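Methylmalonyl-CoA carboxyltransferase 12S subunit (Propionibacterium freudenreichii, PDB 1ON3) transfers the carboxyl group of methylmalonyl-CoA to the biotin of the 1.3S subunit, leaving propanoyl-CoA, and forms the hexameric core of transcarboxylase. Local coordinates at the interface of chains A and B. Numbering follows the deposited sequence. Chains: chain A/B, Methylmalonyl-CoA carboxyltransferase 12S subunit.

The interface of chains A and B. Residues chain A 72-73, 144-150; chain B 436-438, 470, 473-474, 479-480, 483.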
ATOM      1  N   LEU A  72      49.913   5.091   0.007  1.00 30.33           N
ATOM      2  CA  LEU A  72      50.701   6.068   0.760  1.00 30.54           C
ATOM      3  C   LEU A  72      51.272   5.593   2.091  1.00 32.79           C
ATOM      4  O   LEU A  72      50.753   4.675   2.730  1.00 28.41           O
ATOM      5  CB  LEU A  72      49.886   7.337   1.017  1.00 29.03           C
ATOM      6  CG  LEU A  72      49.442   8.191  -0.172  1.00 34.51           C
ATOM      7  CD1 LEU A  72      48.790   9.462   0.361  1.00 30.46           C
ATOM      8  CD2 LEU A  72      50.634   8.536  -1.053  1.00 32.05           C
ATOM      9  N   PHE A  73      52.346   6.259   2.502  1.00 31.04           N
ATOM     10  CA  PHE A  73      53.026   5.970   3.752  1.00 30.38           C
ATOM     11  C   PHE A  73      53.255   4.485   3.989  1.00 30.55           C
ATOM     12  O   PHE A  73      52.886   3.945   5.035  1.00 31.58           O
ATOM     13  CB  PHE A  73      52.243   6.583   4.913  1.00 31.41           C
ATOM     14  CG  PHE A  73      52.105   8.079   4.816  1.00 36.85           C
ATOM     15  CD1 PHE A  73      53.220   8.902   4.936  1.00 34.92           C
ATOM     16  CD2 PHE A  73      50.866   8.664   4.565  1.00 35.10           C
ATOM     17  CE1 PHE A  73      53.104  10.287   4.809  1.00 39.27           C
ATOM     18  CE2 PHE A  73      50.742  10.052   4.436  1.00 37.35           C
ATOM     19  CZ  PHE A  73      51.860  10.862   4.557  1.00 35.17           C
ATOM     20  N   ILE A 144      45.621   5.305  10.254  1.00 24.57           N
ATOM     21  CA  ILE A 144      46.232   6.604  10.023  1.00 26.09           C
ATOM     22  C   ILE A 144      46.955   6.778   8.685  1.00 22.61           C
ATOM     23  O   ILE A 144      46.866   7.846   8.088  1.00 27.54           O
ATOM     24  CB  ILE A 144      47.184   6.956  11.185  1.00 25.55           C
ATOM     25  CG1 ILE A 144      46.416   6.885  12.507  1.00 24.67           C
ATOM     26  CG2 ILE A 144      47.747   8.362  11.006  1.00 27.42           C
ATOM     27  CD1 ILE A 144      47.276   7.151  13.741  1.00 24.68           C
ATOM     28  N   GLN A 145      47.653   5.745   8.209  1.00 21.93           N
ATOM     29  CA  GLN A 145      48.380   5.828   6.939  1.00 24.38           C
ATOM     30  C   GLN A 145      47.489   6.101   5.735  1.00 27.46           C
ATOM     31  O   GLN A 145      47.967   6.585   4.702  1.00 24.23           O
ATOM     32  CB  GLN A 145      49.142   4.532   6.630  1.00 24.27           C
ATOM     33  CG  GLN A 145      50.338   4.208   7.506  1.00 22.64           C
ATOM     34  CD  GLN A 145      49.973   3.340   8.692  1.00 27.36           C
ATOM     35  OE1 GLN A 145      50.842   2.753   9.337  1.00 28.41           O
ATOM     36  NE2 GLN A 145      48.684   3.258   8.991  1.00 25.67           N
ATOM     37  N   GLU A 146      46.207   5.768   5.855  1.00 26.34           N
ATOM     38  CA  GLU A 146      45.270   5.939   4.745  1.00 22.88           C
ATOM     39  C   GLU A 146      44.478   7.238   4.786  1.00 24.04           C
ATOM     40  O   GLU A 146      43.605   7.465   3.947  1.00 22.79           O
ATOM     41  CB  GLU A 146      44.306   4.751   4.702  1.00 24.43           C
ATOM     42  CG  GLU A 146      44.987   3.413   4.501  1.00 19.56           C
ATOM     43  CD  GLU A 146      43.985   2.278   4.383  1.00 24.01           C
ATOM     44  OE1 GLU A 146      42.812   2.502   4.754  1.00 22.82           O
ATOM     45  OE2 GLU A 146      44.366   1.170   3.934  1.00 20.01           O
ATOM     46  N   GLY A 147      44.779   8.075   5.773  1.00 22.19           N
ATOM     47  CA  GLY A 147      44.114   9.360   5.908  1.00 23.99           C
ATOM     48  C   GLY A 147      42.602   9.404   5.736  1.00 24.91           C
ATOM     49  O   GLY A 147      41.852   8.746   6.462  1.00 23.56           O
ATOM     50  N   ILE A 148      42.146  10.193   4.770  1.00 20.90           N
ATOM     51  CA  ILE A 148      40.718  10.337   4.543  1.00 19.86           C
ATOM     52  C   ILE A 148      40.071   9.103   3.933  1.00 21.66           C
ATOM     53  O   ILE A 148      38.858   8.956   3.996  1.00 23.49           O
ATOM     54  CB  ILE A 148      40.412  11.579   3.677  1.00 21.59           C
ATOM     55  CG1 ILE A 148      41.057  11.455   2.295  1.00 17.73           C
ATOM     56  CG2 ILE A 148      40.929  12.822   4.384  1.00 18.94           C
ATOM     57  CD1 ILE A 148      40.668  12.580   1.333  1.00 25.73           C
ATOM     58  N   ASP A 149      40.877   8.216   3.355  1.00 22.74           N
ATOM     59  CA  ASP A 149      40.344   6.986   2.764  1.00 23.47           C
ATOM     60  C   ASP A 149      39.724   6.101   3.846  1.00 26.63           C
ATOM     61  O   ASP A 149      38.660   5.514   3.641  1.00 26.71           O
ATOM     62  CB  ASP A 149      41.440   6.212   2.034  1.00 22.70           C
ATOM     63  CG  ASP A 149      41.861   6.877   0.726  1.00 28.75           C
ATOM     64  OD1 ASP A 149      41.003   7.482   0.048  1.00 25.63           O
ATOM     65  OD2 ASP A 149      43.048   6.772   0.361  1.00 30.05           O
ATOM     66  N   SER A 150      40.390   6.010   4.997  1.00 25.28           N
ATOM     67  CA  SER A 150      39.883   5.213   6.112  1.00 25.77           C
ATOM     68  C   SER A 150      38.784   5.969   6.866  1.00 23.33           C
ATOM     69  O   SER A 150      37.908   5.356   7.475  1.00 19.07           O
ATOM     70  CB  SER A 150      41.021   4.841   7.072  1.00 27.01           C
ATOM     71  OG  SER A 150      41.659   5.995   7.589  1.00 28.69           O
TER
ATOM     72  N   ILE B 436      39.918  18.670   5.726  1.00 21.82           N
ATOM     73  CA  ILE B 436      39.314  17.372   6.035  1.00 23.50           C
ATOM     74  C   ILE B 436      40.418  16.353   6.289  1.00 20.42           C
ATOM     75  O   ILE B 436      41.245  16.081   5.417  1.00 22.35           O
ATOM     76  CB  ILE B 436      38.441  16.885   4.857  1.00 21.27           C
ATOM     77  CG1 ILE B 436      37.257  17.840   4.678  1.00 19.11           C
ATOM     78  CG2 ILE B 436      37.964  15.453   5.100  1.00 21.42           C
ATOM     79  CD1 ILE B 436      36.480  17.622   3.396  1.00 21.74           C
ATOM     80  N   ALA B 437      40.424  15.781   7.487  1.00 25.95           N
ATOM     81  CA  ALA B 437      41.463  14.825   7.847  1.00 25.01           C
ATOM     82  C   ALA B 437      40.926  13.810   8.834  1.00 23.56           C
ATOM     83  O   ALA B 437      39.936  14.069   9.515  1.00 22.97           O
ATOM     84  CB  ALA B 437      42.636  15.564   8.470  1.00 24.41           C
ATOM     85  N   VAL B 438      41.587  12.661   8.919  1.00 26.52           N
ATOM     86  CA  VAL B 438      41.155  11.639   9.861  1.00 26.40           C
ATOM     87  C   VAL B 438      41.562  12.124  11.255  1.00 26.56           C
ATOM     88  O   VAL B 438      40.866  11.886  12.246  1.00 24.46           O
ATOM     89  CB  VAL B 438      41.791  10.264   9.523  1.00 27.65           C
ATOM     90  CG1 VAL B 438      43.206  10.171  10.080  1.00 25.82           C
ATOM     91  CG2 VAL B 438      40.893   9.138  10.047  1.00 24.16           C
ATOM     92  N   TYR B 470      52.494  14.534   5.817  1.00 35.13           N
ATOM     93  CA  TYR B 470      51.174  13.964   6.061  1.00 36.85           C
ATOM     94  C   TYR B 470      50.119  15.019   5.727  1.00 38.39           C
ATOM     95  O   TYR B 470      49.159  14.755   5.003  1.00 36.02           O
ATOM     96  CB  TYR B 470      51.037  13.549   7.529  1.00 35.68           C
ATOM     97  CG  TYR B 470      49.789  12.741   7.818  1.00 34.38           C
ATOM     98  CD1 TYR B 470      49.702  11.404   7.435  1.00 34.55           C
ATOM     99  CD2 TYR B 470      48.681  13.325   8.433  1.00 34.67           C
ATOM    100  CE1 TYR B 470      48.544  10.664   7.652  1.00 33.70           C
ATOM    101  CE2 TYR B 470      47.510  12.594   8.656  1.00 34.22           C
ATOM    102  CZ  TYR B 470      47.451  11.264   8.259  1.00 33.47           C
ATOM    103  OH  TYR B 470      46.298  10.539   8.447  1.00 30.64           O
ATOM    104  N   ALA B 473      49.675  15.333   2.060  1.00 32.66           N
ATOM    105  CA  ALA B 473      49.191  14.150   1.364  1.00 29.11           C
ATOM    106  C   ALA B 473      47.695  13.941   1.486  1.00 25.83           C
ATOM    107  O   ALA B 473      47.079  13.360   0.596  1.00 26.02           O
ATOM    108  CB  ALA B 473      49.921  12.904   1.870  1.00 30.00           C
ATOM    109  N   PHE B 474      47.105  14.418   2.574  1.00 26.36           N
ATOM    110  CA  PHE B 474      45.681  14.203   2.804  1.00 29.62           C
ATOM    111  C   PHE B 474      44.798  15.398   3.143  1.00 29.12           C
ATOM    112  O   PHE B 474      43.689  15.523   2.631  1.00 32.15           O
ATOM    113  CB  PHE B 474      45.492  13.196   3.947  1.00 27.47           C
ATOM    114  CG  PHE B 474      45.966  11.804   3.641  1.00 26.61           C
ATOM    115  CD1 PHE B 474      45.416  11.079   2.593  1.00 24.72           C
ATOM    116  CD2 PHE B 474      46.916  11.189   4.451  1.00 25.75           C
ATOM    117  CE1 PHE B 474      45.795   9.758   2.353  1.00 25.63           C
ATOM    118  CE2 PHE B 474      47.305   9.865   4.220  1.00 24.20           C
ATOM    119  CZ  PHE B 474      46.741   9.147   3.169  1.00 23.87           C
ATOM    120  N   VAL B 479      42.785  17.155  -2.180  1.00 24.49           N
ATOM    121  CA  VAL B 479      42.887  15.718  -1.972  1.00 22.19           C
ATOM    122  C   VAL B 479      41.483  15.205  -1.698  1.00 18.80           C
ATOM    123  O   VAL B 479      41.080  14.172  -2.230  1.00 19.76           O
ATOM    124  CB  VAL B 479      43.826  15.377  -0.800  1.00 23.95           C
ATOM    125  CG1 VAL B 479      43.756  13.883  -0.481  1.00 20.06           C
ATOM    126  CG2 VAL B 479      45.260  15.745  -1.180  1.00 22.36           C
ATOM    127  N   ALA B 480      40.744  15.936  -0.872  1.00 20.57           N
ATOM    128  CA  ALA B 480      39.370  15.560  -0.562  1.00 22.09           C
ATOM    129  C   ALA B 480      38.602  15.464  -1.884  1.00 23.32           C
ATOM    130  O   ALA B 480      37.854  14.509  -2.124  1.00 22.38           O
ATOM    131  CB  ALA B 480      38.741  16.599   0.347  1.00 17.86           C
ATOM    132  N   ARG B 483      39.492  12.445  -4.030  1.00 24.58           N
ATOM    133  CA  ARG B 483      38.872  11.194  -3.600  1.00 25.11           C
ATOM    134  C   ARG B 483      37.366  11.194  -3.828  1.00 26.30           C
ATOM    135  O   ARG B 483      36.704  10.155  -3.692  1.00 26.36           O
ATOM    136  CB  ARG B 483      39.163  10.930  -2.115  1.00 21.64           C
ATOM    137  CG  ARG B 483      40.612  10.581  -1.800  1.00 22.54           C
ATOM    138  CD  ARG B 483      41.069   9.371  -2.612  1.00 30.51           C
ATOM    139  NE  ARG B 483      42.283   8.744  -2.092  1.00 32.57           N
ATOM    140  CZ  ARG B 483      43.508   9.259  -2.175  1.00 38.27           C
ATOM    141  NH1 ARG B 483      43.712  10.432  -2.765  1.00 34.57           N
ATOM    142  NH2 ARG B 483      44.537   8.588  -1.668  1.00 39.22           N
TER
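B:Phe474, the last residue of helix 462-474, plunges into chain A. Its CG lies anti to the carbonyl carbon, and from CB the ring runs outward beneath A:Gly147, whose CA sits over its centre, 3.5 Å from the centroid, in a CH-pi contact. CG and CD2 lie under that glycine CA, CD1 near the backbone of A:Gly147 and A:Ile148; CE2 meets A:Phe73 CE2 tip to tip at 3.4 Å, CE1 faces A:Glu146 O, and CZ lies between A:Gln145 O and A:Leu72 CD1, 3.5 Å from the latter. One turn earlier B:Tyr470, CG anti to its backbone N (chi1 -170°), crosses A:Phe73 at about a right angle and gives its phenol OH to A:Ile144 O (2.8 Å), in the carbonyl plane on a lone pair. Beyond, A:Ile148 divides its branches: CG2 rests on B:Ile436 O, while CD1 reaches B:Arg483 CG (3.7 Å) and B:Ala480. B:Arg483, bent at chi2 (-56°), grips A:Asp149 side-on: NE to OD1 at 2.8 Å and NH2 to OD2 at 3.1 Å, on syn lone pairs, but both bonds are bent and the carboxylate is tilted 38° from the guanidinium plane. The N-terminal carboxyltransferase region of chain A (3-10 turn 144-146, start of helix 148-164) thus meets the C-terminal region of chain B (helices 462-474 and 477-483, strand 435-437), one part of a two-fold symmetric interface within the homohexamer, repeated with the chains exchanged.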